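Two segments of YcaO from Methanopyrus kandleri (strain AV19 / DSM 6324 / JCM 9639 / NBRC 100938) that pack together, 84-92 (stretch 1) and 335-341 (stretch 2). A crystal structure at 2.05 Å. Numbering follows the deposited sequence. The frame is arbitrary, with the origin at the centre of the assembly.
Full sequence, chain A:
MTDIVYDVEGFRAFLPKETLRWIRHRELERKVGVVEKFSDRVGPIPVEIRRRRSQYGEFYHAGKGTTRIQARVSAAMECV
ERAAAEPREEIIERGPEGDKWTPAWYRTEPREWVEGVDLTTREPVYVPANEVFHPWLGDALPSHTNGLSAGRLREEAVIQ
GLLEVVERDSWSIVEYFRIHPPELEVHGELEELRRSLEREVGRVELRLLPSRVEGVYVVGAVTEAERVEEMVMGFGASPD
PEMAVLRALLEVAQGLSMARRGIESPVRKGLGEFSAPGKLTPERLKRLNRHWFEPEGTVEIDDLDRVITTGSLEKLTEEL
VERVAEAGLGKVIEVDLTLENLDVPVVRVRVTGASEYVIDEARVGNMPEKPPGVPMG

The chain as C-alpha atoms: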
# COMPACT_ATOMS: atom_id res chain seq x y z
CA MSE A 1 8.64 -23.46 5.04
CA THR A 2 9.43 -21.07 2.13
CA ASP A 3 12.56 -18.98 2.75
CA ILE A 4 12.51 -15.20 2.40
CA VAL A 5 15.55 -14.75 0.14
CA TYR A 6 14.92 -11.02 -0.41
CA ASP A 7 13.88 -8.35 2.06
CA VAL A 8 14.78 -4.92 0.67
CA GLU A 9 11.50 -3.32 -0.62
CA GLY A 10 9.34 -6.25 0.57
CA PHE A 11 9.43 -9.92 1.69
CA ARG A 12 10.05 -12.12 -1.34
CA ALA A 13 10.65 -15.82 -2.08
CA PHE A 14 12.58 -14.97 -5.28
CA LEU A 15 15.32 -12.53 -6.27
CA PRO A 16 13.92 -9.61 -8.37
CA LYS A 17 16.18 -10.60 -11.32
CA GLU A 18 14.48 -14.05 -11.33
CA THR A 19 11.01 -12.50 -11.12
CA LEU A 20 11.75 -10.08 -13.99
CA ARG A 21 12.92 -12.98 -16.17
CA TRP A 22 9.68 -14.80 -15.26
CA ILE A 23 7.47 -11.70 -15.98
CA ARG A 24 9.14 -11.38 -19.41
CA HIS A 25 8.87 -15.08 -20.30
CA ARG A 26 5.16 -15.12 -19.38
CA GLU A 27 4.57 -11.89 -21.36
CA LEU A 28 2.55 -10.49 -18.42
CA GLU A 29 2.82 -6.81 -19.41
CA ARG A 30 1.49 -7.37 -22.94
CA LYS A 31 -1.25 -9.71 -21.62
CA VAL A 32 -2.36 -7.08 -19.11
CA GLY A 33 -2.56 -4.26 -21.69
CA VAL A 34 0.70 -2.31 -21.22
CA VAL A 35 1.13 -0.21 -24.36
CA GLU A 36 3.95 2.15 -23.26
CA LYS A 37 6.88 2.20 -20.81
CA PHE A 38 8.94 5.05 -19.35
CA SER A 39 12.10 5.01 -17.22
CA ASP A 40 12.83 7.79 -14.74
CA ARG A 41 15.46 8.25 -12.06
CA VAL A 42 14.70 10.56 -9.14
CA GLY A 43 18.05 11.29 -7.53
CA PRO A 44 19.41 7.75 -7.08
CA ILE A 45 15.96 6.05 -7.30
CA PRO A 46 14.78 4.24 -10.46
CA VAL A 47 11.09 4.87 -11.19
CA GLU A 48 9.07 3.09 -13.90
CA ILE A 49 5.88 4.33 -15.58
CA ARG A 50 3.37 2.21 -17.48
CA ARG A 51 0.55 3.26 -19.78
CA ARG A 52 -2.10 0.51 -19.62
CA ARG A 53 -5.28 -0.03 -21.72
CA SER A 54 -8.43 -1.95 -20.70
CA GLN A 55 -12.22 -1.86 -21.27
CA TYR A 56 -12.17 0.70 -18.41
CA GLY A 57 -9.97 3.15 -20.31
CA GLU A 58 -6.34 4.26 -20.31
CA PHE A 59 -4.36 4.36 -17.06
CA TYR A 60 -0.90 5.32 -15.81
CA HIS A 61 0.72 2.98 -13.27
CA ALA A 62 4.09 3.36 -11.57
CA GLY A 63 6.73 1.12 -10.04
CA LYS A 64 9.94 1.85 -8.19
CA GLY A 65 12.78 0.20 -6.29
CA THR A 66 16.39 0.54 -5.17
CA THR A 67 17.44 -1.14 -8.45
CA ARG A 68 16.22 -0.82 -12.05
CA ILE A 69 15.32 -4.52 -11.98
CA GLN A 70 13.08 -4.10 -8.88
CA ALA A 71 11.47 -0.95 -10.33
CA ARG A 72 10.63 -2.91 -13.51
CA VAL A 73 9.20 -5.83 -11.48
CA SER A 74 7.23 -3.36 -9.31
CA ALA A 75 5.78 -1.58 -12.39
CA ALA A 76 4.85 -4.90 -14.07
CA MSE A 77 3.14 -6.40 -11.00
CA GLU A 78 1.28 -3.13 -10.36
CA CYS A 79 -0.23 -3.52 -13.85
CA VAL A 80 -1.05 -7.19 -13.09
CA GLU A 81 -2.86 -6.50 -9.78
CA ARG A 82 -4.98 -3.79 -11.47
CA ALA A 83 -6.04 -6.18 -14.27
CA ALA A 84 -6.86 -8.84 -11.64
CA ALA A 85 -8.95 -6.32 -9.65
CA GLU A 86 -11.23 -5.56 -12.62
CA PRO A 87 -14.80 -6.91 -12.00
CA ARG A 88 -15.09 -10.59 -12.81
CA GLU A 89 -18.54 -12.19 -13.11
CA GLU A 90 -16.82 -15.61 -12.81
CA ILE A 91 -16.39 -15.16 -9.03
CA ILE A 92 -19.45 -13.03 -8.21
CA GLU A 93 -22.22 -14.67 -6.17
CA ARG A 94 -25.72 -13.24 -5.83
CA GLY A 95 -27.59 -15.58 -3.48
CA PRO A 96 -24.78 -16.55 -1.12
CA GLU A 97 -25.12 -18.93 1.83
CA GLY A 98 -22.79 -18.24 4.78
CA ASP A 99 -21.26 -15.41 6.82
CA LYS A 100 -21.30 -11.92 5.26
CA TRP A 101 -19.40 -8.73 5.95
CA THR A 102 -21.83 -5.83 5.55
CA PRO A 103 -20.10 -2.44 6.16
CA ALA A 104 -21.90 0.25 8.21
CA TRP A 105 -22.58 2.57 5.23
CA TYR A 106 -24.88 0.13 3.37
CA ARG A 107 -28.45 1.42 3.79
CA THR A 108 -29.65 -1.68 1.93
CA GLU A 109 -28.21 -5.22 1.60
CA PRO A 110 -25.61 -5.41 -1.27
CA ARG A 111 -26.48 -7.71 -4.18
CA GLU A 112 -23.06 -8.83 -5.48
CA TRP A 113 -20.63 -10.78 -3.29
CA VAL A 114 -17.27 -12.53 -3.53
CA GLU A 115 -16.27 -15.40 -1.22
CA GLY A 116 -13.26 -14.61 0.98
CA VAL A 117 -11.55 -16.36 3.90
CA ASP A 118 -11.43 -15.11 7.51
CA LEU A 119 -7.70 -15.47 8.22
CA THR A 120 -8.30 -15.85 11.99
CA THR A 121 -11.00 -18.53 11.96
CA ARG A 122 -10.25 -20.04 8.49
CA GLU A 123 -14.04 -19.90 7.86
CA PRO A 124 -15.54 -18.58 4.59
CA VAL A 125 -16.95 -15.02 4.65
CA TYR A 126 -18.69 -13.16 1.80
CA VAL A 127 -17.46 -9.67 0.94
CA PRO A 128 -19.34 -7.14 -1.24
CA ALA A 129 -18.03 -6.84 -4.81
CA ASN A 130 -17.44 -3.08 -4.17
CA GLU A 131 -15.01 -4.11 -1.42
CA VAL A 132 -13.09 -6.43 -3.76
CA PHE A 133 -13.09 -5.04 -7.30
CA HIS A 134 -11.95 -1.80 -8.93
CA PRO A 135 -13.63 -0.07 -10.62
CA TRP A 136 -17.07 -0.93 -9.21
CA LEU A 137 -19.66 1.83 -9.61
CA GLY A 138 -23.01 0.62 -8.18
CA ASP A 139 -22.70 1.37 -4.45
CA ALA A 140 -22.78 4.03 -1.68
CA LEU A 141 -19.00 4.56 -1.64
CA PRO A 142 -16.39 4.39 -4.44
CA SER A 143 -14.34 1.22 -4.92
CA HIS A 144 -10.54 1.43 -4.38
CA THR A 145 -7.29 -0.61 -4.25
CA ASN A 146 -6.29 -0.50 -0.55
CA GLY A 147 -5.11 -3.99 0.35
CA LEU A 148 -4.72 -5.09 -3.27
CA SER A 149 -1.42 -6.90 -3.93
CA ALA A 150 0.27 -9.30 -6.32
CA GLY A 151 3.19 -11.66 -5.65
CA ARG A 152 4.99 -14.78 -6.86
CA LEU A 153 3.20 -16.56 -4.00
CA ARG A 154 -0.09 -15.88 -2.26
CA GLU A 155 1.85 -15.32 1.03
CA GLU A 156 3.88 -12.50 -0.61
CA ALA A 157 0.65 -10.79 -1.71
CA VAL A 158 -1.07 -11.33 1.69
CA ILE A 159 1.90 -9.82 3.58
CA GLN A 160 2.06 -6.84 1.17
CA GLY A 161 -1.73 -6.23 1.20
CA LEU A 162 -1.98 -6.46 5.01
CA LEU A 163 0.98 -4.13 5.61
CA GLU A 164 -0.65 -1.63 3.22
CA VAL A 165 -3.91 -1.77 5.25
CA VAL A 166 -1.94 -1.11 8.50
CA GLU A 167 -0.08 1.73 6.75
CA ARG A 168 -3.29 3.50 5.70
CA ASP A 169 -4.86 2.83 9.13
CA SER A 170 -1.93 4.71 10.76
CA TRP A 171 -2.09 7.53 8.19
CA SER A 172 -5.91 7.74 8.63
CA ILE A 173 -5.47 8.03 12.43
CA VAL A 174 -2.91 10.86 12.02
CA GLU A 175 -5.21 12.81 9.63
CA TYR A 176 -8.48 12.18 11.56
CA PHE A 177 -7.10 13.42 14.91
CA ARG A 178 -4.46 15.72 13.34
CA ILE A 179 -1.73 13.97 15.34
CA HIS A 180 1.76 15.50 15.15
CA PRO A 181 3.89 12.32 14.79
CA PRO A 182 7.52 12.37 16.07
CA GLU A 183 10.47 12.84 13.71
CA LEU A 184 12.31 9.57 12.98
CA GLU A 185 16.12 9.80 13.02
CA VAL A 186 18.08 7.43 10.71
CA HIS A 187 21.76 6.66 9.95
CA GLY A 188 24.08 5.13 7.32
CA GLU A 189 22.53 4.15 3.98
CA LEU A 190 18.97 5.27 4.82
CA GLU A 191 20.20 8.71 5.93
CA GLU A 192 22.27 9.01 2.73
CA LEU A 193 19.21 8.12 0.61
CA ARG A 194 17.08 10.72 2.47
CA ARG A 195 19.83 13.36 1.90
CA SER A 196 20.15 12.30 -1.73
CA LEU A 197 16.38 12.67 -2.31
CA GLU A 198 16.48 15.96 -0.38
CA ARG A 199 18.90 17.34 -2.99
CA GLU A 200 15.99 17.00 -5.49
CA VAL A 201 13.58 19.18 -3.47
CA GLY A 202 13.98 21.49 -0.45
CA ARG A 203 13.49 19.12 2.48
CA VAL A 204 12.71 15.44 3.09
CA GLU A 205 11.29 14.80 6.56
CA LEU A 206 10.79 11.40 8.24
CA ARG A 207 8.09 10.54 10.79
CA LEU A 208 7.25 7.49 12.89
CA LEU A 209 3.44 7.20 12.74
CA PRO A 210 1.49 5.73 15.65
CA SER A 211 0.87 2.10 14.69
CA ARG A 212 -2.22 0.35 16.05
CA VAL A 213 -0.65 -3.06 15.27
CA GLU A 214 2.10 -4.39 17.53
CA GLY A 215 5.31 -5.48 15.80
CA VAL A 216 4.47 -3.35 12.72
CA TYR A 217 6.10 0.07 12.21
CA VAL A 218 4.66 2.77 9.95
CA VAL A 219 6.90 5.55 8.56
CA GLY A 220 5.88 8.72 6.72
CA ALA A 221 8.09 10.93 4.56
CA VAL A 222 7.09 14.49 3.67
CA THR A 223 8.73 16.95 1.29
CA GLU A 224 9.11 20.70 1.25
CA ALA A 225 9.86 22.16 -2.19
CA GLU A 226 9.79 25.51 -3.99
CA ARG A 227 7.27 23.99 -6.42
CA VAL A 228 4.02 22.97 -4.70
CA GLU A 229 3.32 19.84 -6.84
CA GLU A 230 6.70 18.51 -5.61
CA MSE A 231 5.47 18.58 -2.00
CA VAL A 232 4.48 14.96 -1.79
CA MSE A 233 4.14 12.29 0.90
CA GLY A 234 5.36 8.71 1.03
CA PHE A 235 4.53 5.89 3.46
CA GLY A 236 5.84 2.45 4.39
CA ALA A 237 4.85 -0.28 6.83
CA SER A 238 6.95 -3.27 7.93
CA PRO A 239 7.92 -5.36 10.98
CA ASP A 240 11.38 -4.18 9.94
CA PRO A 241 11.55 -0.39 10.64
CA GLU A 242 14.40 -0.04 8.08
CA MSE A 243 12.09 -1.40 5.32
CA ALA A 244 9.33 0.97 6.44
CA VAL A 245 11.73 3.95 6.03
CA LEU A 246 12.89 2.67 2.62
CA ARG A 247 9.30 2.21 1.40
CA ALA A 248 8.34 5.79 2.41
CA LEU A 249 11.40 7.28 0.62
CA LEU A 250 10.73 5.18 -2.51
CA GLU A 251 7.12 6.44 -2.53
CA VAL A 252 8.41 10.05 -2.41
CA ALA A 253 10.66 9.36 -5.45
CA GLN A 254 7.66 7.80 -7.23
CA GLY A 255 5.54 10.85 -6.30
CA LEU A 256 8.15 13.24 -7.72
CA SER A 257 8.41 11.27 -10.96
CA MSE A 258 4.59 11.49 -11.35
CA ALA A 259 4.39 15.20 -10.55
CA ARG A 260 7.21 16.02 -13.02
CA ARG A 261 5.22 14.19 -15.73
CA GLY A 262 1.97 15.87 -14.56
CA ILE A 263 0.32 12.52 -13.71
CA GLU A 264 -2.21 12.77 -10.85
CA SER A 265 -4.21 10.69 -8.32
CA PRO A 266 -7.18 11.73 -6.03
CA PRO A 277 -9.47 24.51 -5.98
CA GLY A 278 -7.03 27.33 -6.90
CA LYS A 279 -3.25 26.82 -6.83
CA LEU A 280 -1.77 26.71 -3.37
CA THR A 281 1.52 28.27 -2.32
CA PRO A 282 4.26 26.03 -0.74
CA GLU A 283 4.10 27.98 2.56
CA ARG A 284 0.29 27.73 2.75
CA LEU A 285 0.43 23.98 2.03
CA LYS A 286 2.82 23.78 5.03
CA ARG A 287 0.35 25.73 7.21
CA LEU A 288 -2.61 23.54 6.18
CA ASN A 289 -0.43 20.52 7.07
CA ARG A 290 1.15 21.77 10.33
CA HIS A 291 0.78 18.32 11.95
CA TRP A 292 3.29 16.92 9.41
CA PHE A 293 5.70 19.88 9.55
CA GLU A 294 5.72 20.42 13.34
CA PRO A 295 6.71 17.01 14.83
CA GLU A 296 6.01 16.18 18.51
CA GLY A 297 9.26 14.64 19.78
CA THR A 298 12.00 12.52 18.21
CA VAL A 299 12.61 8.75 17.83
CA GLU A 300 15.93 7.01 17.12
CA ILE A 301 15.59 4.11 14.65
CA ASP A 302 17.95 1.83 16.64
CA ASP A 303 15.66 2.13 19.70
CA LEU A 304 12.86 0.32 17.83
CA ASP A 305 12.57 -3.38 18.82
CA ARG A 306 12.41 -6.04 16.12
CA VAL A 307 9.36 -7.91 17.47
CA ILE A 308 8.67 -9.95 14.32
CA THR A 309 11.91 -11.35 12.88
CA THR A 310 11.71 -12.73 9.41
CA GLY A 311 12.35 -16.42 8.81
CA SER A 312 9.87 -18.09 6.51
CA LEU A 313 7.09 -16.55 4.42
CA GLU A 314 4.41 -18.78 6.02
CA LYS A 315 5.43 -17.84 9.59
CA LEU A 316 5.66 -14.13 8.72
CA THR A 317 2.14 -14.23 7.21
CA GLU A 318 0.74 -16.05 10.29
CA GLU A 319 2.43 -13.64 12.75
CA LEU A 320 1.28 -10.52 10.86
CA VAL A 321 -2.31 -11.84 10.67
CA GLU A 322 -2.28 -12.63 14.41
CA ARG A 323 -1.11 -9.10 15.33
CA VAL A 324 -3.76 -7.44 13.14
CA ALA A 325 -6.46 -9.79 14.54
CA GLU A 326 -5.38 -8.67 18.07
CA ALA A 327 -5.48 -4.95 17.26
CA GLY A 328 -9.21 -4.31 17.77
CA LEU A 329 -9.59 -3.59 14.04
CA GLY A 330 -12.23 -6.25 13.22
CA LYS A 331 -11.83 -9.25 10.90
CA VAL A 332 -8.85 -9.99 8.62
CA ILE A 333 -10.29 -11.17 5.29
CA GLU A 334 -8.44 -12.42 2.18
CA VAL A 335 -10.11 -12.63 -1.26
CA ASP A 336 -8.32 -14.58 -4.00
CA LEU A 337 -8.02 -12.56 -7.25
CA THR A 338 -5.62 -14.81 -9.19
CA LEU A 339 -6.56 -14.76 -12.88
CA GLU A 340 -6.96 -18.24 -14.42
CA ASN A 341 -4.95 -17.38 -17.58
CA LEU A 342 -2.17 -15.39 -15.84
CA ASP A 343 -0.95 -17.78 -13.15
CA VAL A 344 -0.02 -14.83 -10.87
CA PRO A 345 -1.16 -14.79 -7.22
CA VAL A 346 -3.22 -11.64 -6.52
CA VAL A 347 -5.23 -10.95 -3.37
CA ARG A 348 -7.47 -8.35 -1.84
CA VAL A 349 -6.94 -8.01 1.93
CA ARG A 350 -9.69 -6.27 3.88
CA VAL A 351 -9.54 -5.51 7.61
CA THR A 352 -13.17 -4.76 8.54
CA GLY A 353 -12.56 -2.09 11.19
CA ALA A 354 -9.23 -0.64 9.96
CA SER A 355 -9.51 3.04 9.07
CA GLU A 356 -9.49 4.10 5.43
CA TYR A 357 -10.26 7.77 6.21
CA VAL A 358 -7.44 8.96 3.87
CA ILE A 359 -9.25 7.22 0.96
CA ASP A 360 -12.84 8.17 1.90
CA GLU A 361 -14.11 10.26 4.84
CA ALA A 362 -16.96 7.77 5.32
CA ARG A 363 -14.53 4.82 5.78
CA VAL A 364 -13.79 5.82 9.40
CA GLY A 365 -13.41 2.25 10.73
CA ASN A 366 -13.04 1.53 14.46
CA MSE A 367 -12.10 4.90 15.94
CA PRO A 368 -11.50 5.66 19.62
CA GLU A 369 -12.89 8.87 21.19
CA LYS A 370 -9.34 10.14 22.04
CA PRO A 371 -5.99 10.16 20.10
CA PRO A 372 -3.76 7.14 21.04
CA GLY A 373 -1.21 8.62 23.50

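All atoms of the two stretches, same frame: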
# COMPACT_ATOMS: atom_id res chain seq x y z
N ALA A 84 -6.21 -7.85 -12.51
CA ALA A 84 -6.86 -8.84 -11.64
C ALA A 84 -8.04 -8.27 -10.85
O ALA A 84 -9.03 -8.98 -10.62
CB ALA A 84 -5.85 -9.46 -10.70
N ALA A 85 -7.94 -7.00 -10.46
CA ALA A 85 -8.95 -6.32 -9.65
C ALA A 85 -10.19 -5.89 -10.44
O ALA A 85 -11.21 -5.54 -9.83
CB ALA A 85 -8.34 -5.10 -8.96
N GLU A 86 -10.09 -5.89 -11.77
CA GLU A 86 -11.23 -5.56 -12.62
C GLU A 86 -12.37 -6.56 -12.38
O GLU A 86 -12.11 -7.77 -12.23
CB GLU A 86 -10.82 -5.48 -14.10
CG GLU A 86 -10.05 -4.20 -14.42
CD GLU A 86 -9.52 -4.10 -15.85
OE1 GLU A 86 -9.76 -4.99 -16.69
OE2 GLU A 86 -8.85 -3.10 -16.12
N PRO A 87 -13.63 -6.07 -12.29
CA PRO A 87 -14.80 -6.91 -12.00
C PRO A 87 -14.84 -8.18 -12.83
O PRO A 87 -14.63 -8.14 -14.05
CB PRO A 87 -15.98 -6.01 -12.34
CG PRO A 87 -15.47 -4.65 -12.03
CD PRO A 87 -14.02 -4.65 -12.42
N ARG A 88 -15.10 -9.30 -12.16
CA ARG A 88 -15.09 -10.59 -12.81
C ARG A 88 -16.34 -11.35 -12.38
O ARG A 88 -16.48 -11.73 -11.21
CB ARG A 88 -13.82 -11.36 -12.46
CG ARG A 88 -13.03 -11.83 -13.67
CD ARG A 88 -11.86 -12.70 -13.25
NE ARG A 88 -10.92 -11.97 -12.41
CZ ARG A 88 -10.15 -12.51 -11.48
NH1 ARG A 88 -10.19 -13.81 -11.23
NH2 ARG A 88 -9.32 -11.74 -10.78
N GLU A 89 -17.25 -11.53 -13.34
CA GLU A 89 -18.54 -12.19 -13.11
C GLU A 89 -18.37 -13.65 -12.71
O GLU A 89 -19.19 -14.19 -11.97
CB GLU A 89 -19.43 -12.04 -14.36
CG GLU A 89 -20.91 -12.30 -14.15
CD GLU A 89 -21.60 -11.35 -13.18
OE1 GLU A 89 -21.32 -10.13 -13.15
OE2 GLU A 89 -22.46 -11.84 -12.43
N GLU A 90 -17.28 -14.26 -13.18
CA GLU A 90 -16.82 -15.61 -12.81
C GLU A 90 -16.92 -15.91 -11.31
O GLU A 90 -17.37 -17.00 -10.93
CB GLU A 90 -15.36 -15.80 -13.23
CG GLU A 90 -15.12 -15.90 -14.73
CD GLU A 90 -15.31 -17.32 -15.26
OE1 GLU A 90 -14.29 -18.01 -15.48
OE2 GLU A 90 -16.47 -17.74 -15.44
N ILE A 91 -16.51 -14.95 -10.48
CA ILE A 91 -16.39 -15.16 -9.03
C ILE A 91 -17.41 -14.38 -8.22
O ILE A 91 -17.34 -14.36 -6.99
CB ILE A 91 -14.94 -14.90 -8.51
CG1 ILE A 91 -14.51 -13.44 -8.76
CG2 ILE A 91 -13.97 -15.93 -9.10
CD1 ILE A 91 -13.24 -13.01 -8.06
N ILE A 92 -18.37 -13.74 -8.89
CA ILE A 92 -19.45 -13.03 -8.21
C ILE A 92 -20.56 -14.01 -7.85
O ILE A 92 -20.93 -14.86 -8.67
CB ILE A 92 -19.98 -11.82 -9.03
CG1 ILE A 92 -18.91 -10.71 -9.09
CG2 ILE A 92 -21.24 -11.24 -8.41
CD1 ILE A 92 -19.10 -9.70 -10.21
N VAL A 335 -9.37 -12.21 -0.06
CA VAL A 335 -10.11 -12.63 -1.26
C VAL A 335 -9.12 -12.92 -2.38
O VAL A 335 -8.31 -12.07 -2.75
CB VAL A 335 -11.14 -11.56 -1.71
CG1 VAL A 335 -11.87 -12.00 -2.98
CG2 VAL A 335 -12.14 -11.25 -0.60
N ASP A 336 -9.18 -14.14 -2.90
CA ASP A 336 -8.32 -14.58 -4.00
C ASP A 336 -8.73 -13.89 -5.31
O ASP A 336 -9.90 -13.96 -5.71
CB ASP A 336 -8.43 -16.10 -4.14
CG ASP A 336 -7.33 -16.71 -5.01
OD1 ASP A 336 -6.58 -15.98 -5.69
OD2 ASP A 336 -7.21 -17.95 -5.00
N LEU A 337 -7.77 -13.23 -5.97
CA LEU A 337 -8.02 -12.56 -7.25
C LEU A 337 -7.14 -13.04 -8.40
O LEU A 337 -7.09 -12.42 -9.47
CB LEU A 337 -7.93 -11.02 -7.09
CG LEU A 337 -9.09 -10.33 -6.36
CD1 LEU A 337 -8.80 -8.85 -6.14
CD2 LEU A 337 -10.41 -10.50 -7.09
N THR A 338 -6.44 -14.15 -8.18
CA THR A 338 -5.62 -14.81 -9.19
C THR A 338 -6.44 -15.03 -10.46
O THR A 338 -7.51 -15.61 -10.42
CB THR A 338 -5.08 -16.16 -8.65
OG1 THR A 338 -4.41 -15.93 -7.40
CG2 THR A 338 -4.12 -16.84 -9.64
N LEU A 339 -5.94 -14.51 -11.58
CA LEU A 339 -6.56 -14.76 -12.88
C LEU A 339 -6.20 -16.17 -13.32
O LEU A 339 -5.07 -16.62 -13.11
CB LEU A 339 -6.11 -13.73 -13.91
CG LEU A 339 -6.74 -12.34 -13.85
CD1 LEU A 339 -5.81 -11.29 -14.44
CD2 LEU A 339 -8.09 -12.31 -14.55
N GLU A 340 -7.16 -16.87 -13.92
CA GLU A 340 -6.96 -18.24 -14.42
C GLU A 340 -5.85 -18.31 -15.48
O GLU A 340 -4.95 -19.14 -15.37
CB GLU A 340 -8.27 -18.83 -14.96
CG GLU A 340 -9.38 -18.95 -13.92
CD GLU A 340 -10.74 -19.32 -14.50
OE1 GLU A 340 -11.01 -19.02 -15.69
OE2 GLU A 340 -11.56 -19.90 -13.76
N ASN A 341 -5.92 -17.42 -16.47
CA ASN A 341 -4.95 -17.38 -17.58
C ASN A 341 -3.54 -16.97 -17.12
O ASN A 341 -2.58 -17.72 -17.34
CB ASN A 341 -5.45 -16.51 -18.75
CG ASN A 341 -5.81 -15.10 -18.33
OD1 ASN A 341 -6.72 -14.88 -17.52
ND2 ASN A 341 -5.10 -14.12 -18.88
O HOH W 1 -9.73 -15.17 -8.80

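Residues that touch across the two segments are at least 245 apart in sequence. Stretch 1 is helical at Ala84, passes through loop and forms a 3-10 segment at 89-91; stretch 2 leaves its strand after Asp336 and continues without regular structure. The backbones come closest at Ala84 and Leu337, whose CA atoms lie 5.9 Å apart, and no backbone hydrogen bond joins them; the direct hydrogen bonds run from one side chain to the backbone of stretch 2, alongside apolar side-chain contacts, and the contact buries 387 Å², both sides summed.

Hydrogen bonding centres on Arg88, whose CA-to-CB bond points toward stretch 2. Arg88 NH2 donates to Leu337 O at 2.7 Å, near the guanidinium plane, and also to Ala84 O at 2.8 Å within its own stretch, so one nitrogen ties together two carbonyls from different segments. NH1 of Arg88 makes a weak bond to Thr338 O (3.3 Å, 137°). A water bridges the same groups: it accepts from Arg88 NH1 at 2.8 Å and donates to Thr338 O at 2.8 Å and, weakly, to Asp336 O at 3.3 Å. The loop receiving these bonds is itself braced, since Asp336 OD1 accepts from both Thr338 N (3.1 Å) and Thr338 OG1 (2.8 Å).

Apolar contacts accompany these bonds. Leu339 CD2 lies over one face of the guanidinium, 3.6 Å from Arg88 NE, leaving the in-plane N-H groups free to bond. The Ala84 side chain points toward stretch 2: Ala84 CB sits 3.4 Å from Leu337 O, 4.4 Å from Leu337 CB and 4.2 Å from Leu339 CD1. Farther along stretch 1, Ile91 CD1 packs against Leu337 CD2 at 3.9 Å.

One pairing runs against the rest: Glu90 OE1 and Glu340 OE1 approach to 3.4 Å, two acceptors of like charge with no hydrogen bond between them.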